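Local structure of kirola (Actinidia deliciosa, 4IH0) at residues P36-G41 / I138-D143. The protein is a kiwifruit allergen of the major latex protein family and probably binds small hydrophobic ligands in a Bet v 1-like fold. Sequence-based numbering, arbitrary orientation.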
ATOM      1  N   PRO A  36      -1.689 -11.208  -8.861  1.00 27.23           N
ATOM      2  CA  PRO A  36      -0.402 -11.852  -9.057  1.00 27.81           C
ATOM      3  C   PRO A  36       0.443 -11.257 -10.194  1.00 28.75           C
ATOM      4  O   PRO A  36       1.640 -11.524 -10.243  1.00 32.27           O
ATOM      5  CB  PRO A  36      -0.780 -13.298  -9.328  1.00 28.85           C
ATOM      6  CG  PRO A  36      -2.120 -13.223  -9.947  1.00 29.09           C
ATOM      7  CD  PRO A  36      -2.807 -12.099  -9.244  1.00 30.83           C
ATOM      8  N   VAL A  37      -0.176 -10.492 -11.103  1.00 30.87           N
ATOM      9  CA  VAL A  37       0.564  -9.709 -12.125  1.00 31.30           C
ATOM     10  C   VAL A  37       1.324  -8.542 -11.522  1.00 29.70           C
ATOM     11  O   VAL A  37       2.410  -8.187 -12.000  1.00 34.29           O
ATOM     12  CB  VAL A  37      -0.382  -9.152 -13.218  1.00 36.00           C
ATOM     13  CG1 VAL A  37       0.222  -7.944 -13.919  1.00 38.97           C
ATOM     14  CG2 VAL A  37      -0.677 -10.231 -14.240  1.00 40.66           C
ATOM     15  N   ASN A  38       0.761  -7.925 -10.483  1.00 24.65           N
ATOM     16  CA  ASN A  38       1.305  -6.722  -9.894  1.00 22.08           C
ATOM     17  C   ASN A  38       2.286  -7.102  -8.754  1.00 20.87           C
ATOM     18  O   ASN A  38       3.303  -6.508  -8.625  1.00 19.48           O
ATOM     19  CB  ASN A  38       0.190  -5.871  -9.307  1.00 24.73           C
ATOM     20  CG  ASN A  38      -0.639  -5.115 -10.350  1.00 31.67           C
ATOM     21  OD1 ASN A  38      -1.821  -4.872 -10.111  1.00 36.22           O
ATOM     22  ND2 ASN A  38      -0.057  -4.741 -11.464  1.00 30.43           N
ATOM     23  N   ILE A  39       1.934  -8.104  -7.973  1.00 22.04           N
ATOM     24  CA  ILE A  39       2.655  -8.406  -6.704  1.00 20.63           C
ATOM     25  C   ILE A  39       3.188  -9.811  -6.787  1.00 22.09           C
ATOM     26  O   ILE A  39       2.428 -10.817  -6.866  1.00 24.30           O
ATOM     27  CB  ILE A  39       1.763  -8.213  -5.436  1.00 21.66           C
ATOM     28  CG1 ILE A  39       1.217  -6.788  -5.313  1.00 22.41           C
ATOM     29  CG2 ILE A  39       2.593  -8.543  -4.168  1.00 21.56           C
ATOM     30  CD1 ILE A  39       2.119  -5.765  -4.686  1.00 24.03           C
ATOM     31  N   GLN A  40       4.509  -9.920  -6.736  1.00 20.83           N
ATOM     32  CA  GLN A  40       5.200 -11.200  -6.840  1.00 21.89           C
ATOM     33  C   GLN A  40       5.491 -11.836  -5.526  1.00 22.77           C
ATOM     34  O   GLN A  40       5.685 -13.028  -5.462  1.00 24.48           O
ATOM     35  CB  GLN A  40       6.475 -11.072  -7.646  1.00 24.47           C
ATOM     36  CG  GLN A  40       6.226 -10.932  -9.146  1.00 26.97           C
ATOM     37  CD  GLN A  40       5.714  -9.571  -9.547  1.00 27.09           C
ATOM     38  OE1 GLN A  40       6.393  -8.589  -9.352  1.00 31.50           O
ATOM     39  NE2 GLN A  40       4.498  -9.515 -10.132  1.00 28.33           N
ATOM     40  N   GLY A  41       5.640 -11.044  -4.483  1.00 18.32           N
ATOM     41  CA  GLY A  41       6.047 -11.581  -3.223  1.00 18.98           C
ATOM     42  C   GLY A  41       5.744 -10.554  -2.156  1.00 15.74           C
ATOM     43  O   GLY A  41       5.915  -9.338  -2.362  1.00 14.55           O
ATOM     44  N   ILE A 138      -4.893   1.302  -6.750  1.00 15.31           N
ATOM     45  CA  ILE A 138      -6.304   1.209  -7.195  1.00 16.03           C
ATOM     46  C   ILE A 138      -6.542  -0.176  -7.870  1.00 16.89           C
ATOM     47  O   ILE A 138      -7.536  -0.856  -7.608  1.00 15.68           O
ATOM     48  CB  ILE A 138      -6.735   2.381  -8.127  1.00 17.68           C
ATOM     49  CG1 ILE A 138      -6.724   3.709  -7.362  1.00 18.41           C
ATOM     50  CG2 ILE A 138      -8.114   2.105  -8.731  1.00 16.84           C
ATOM     51  CD1 ILE A 138      -6.688   4.924  -8.283  1.00 20.08           C
ATOM     52  N   GLU A 139      -5.587  -0.568  -8.726  1.00 17.33           N
ATOM     53  CA  GLU A 139      -5.637  -1.872  -9.391  1.00 18.24           C
ATOM     54  C   GLU A 139      -5.654  -3.002  -8.390  1.00 16.90           C
ATOM     55  O   GLU A 139      -6.474  -3.941  -8.493  1.00 16.33           O
ATOM     56  CB  GLU A 139      -4.447  -2.014 -10.358  1.00 20.92           C
ATOM     57  CG  GLU A 139      -4.446  -1.028 -11.492  1.00 26.03           C
ATOM     58  CD  GLU A 139      -3.069  -0.765 -12.108  1.00 31.73           C
ATOM     59  OE1 GLU A 139      -2.102  -1.552 -11.843  1.00 32.36           O
ATOM     60  OE2 GLU A 139      -2.987   0.223 -12.907  1.00 33.62           O
ATOM     61  N   ILE A 140      -4.780  -2.927  -7.369  1.00 16.14           N
ATOM     62  CA  ILE A 140      -4.752  -3.943  -6.326  1.00 17.09           C
ATOM     63  C   ILE A 140      -6.078  -4.000  -5.592  1.00 14.98           C
ATOM     64  O   ILE A 140      -6.620  -5.104  -5.313  1.00 16.01           O
ATOM     65  CB  ILE A 140      -3.602  -3.686  -5.315  1.00 18.87           C
ATOM     66  CG1 ILE A 140      -2.209  -3.856  -5.965  1.00 23.26           C
ATOM     67  CG2 ILE A 140      -3.810  -4.517  -4.043  1.00 21.31           C
ATOM     68  CD1 ILE A 140      -2.055  -5.074  -6.807  1.00 28.32           C
ATOM     69  N   THR A 141      -6.621  -2.833  -5.279  1.00 14.66           N
ATOM     70  CA  THR A 141      -7.933  -2.777  -4.674  1.00 15.63           C
ATOM     71  C   THR A 141      -9.046  -3.497  -5.512  1.00 14.84           C
ATOM     72  O   THR A 141      -9.868  -4.253  -4.984  1.00 14.94           O
ATOM     73  CB  THR A 141      -8.338  -1.319  -4.442  1.00 16.33           C
ATOM     74  OG1 THR A 141      -7.353  -0.673  -3.638  1.00 16.90           O
ATOM     75  CG2 THR A 141      -9.656  -1.222  -3.713  1.00 18.05           C
ATOM     76  N   LYS A 142      -9.077  -3.217  -6.824  1.00 14.49           N
ATOM     77  CA  LYS A 142     -10.065  -3.845  -7.700  1.00 15.66           C
ATOM     78  C   LYS A 142      -9.838  -5.351  -7.809  1.00 15.82           C
ATOM     79  O   LYS A 142     -10.806  -6.133  -7.919  1.00 16.44           O
ATOM     80  CB  LYS A 142     -10.043  -3.150  -9.055  1.00 16.76           C
ATOM     81  CG  LYS A 142     -10.579  -1.734  -8.962  1.00 18.78           C
ATOM     82  CD  LYS A 142     -10.376  -0.948 -10.215  1.00 21.30           C
ATOM     83  CE  LYS A 142     -11.043   0.413 -10.109  1.00 23.22           C
ATOM     84  NZ  LYS A 142     -12.535   0.459 -10.294  1.00 24.02           N
ATOM     85  N   ASP A 143      -8.584  -5.762  -7.753  1.00 16.29           N
ATOM     86  CA  ASP A 143      -8.241  -7.192  -7.801  1.00 17.70           C
ATOM     87  C   ASP A 143      -8.730  -7.897  -6.553  1.00 17.26           C
ATOM     88  O   ASP A 143      -9.254  -9.010  -6.655  1.00 17.25           O
ATOM     89  CB  ASP A 143      -6.762  -7.384  -7.982  1.00 19.39           C
ATOM     90  CG  ASP A 143      -6.306  -7.079  -9.409  1.00 24.10           C
ATOM     91  OD1 ASP A 143      -7.174  -6.989 -10.316  1.00 28.98           O
ATOM     92  OD2 ASP A 143      -5.085  -6.892  -9.606  1.00 30.11           O
TER
HETATM   93  O   HOH W   1      -2.443  -8.502 -10.790  1.00 36.99           O
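Asn38 reaches across to the helix with its side-chain amide, and the methyl tip of Ile140 lies against it from CB to the amide oxygen: Ile140 CD1 lies 3.3 Å from Asn38 OD1 and 3.5 Å from Asn38 CB. The two side chains run past each other head to tail. In Asn38, CG lies beside the backbone N and anti to the carbonyl carbon (chi1 -76°), which carries the amide past this methyl towards Glu139. The Glu139 side chain, extended beyond CG, lies nearly perpendicular to that of Asn38, yet the amide and carboxylate planes are only 26° apart. Glu139 OE1 stands 3.8 Å from Asn38 OD1 and equally far from ND2, a loose approach without a hydrogen bond. On the buried side Ile39 CG1 touches the same Ile140 methyl at 4.0 Å, the two isoleucines crossing roughly perpendicularly, and Phe136 of the helix packs on both Asn38 and Ile39. Polar linkage is indirect. Asn38 N donates to a water at 3.3 Å, which in turn donates weakly to Asp143 OD2; that carboxylate oxygen also hydrogen-bonds Ser35 OG, whose hydroxyl makes a weak bond to Asn38 OD1. Just into the strand, a classic beta bulge sets Gln40 and Gly41 against the single residue Lys59. The loop residue Asn38 and the first residue of edge strand 39-46 thus meet the long C-terminal helix 131-145, which packs against the curved antiparallel sheet in the Bet v 1 fold.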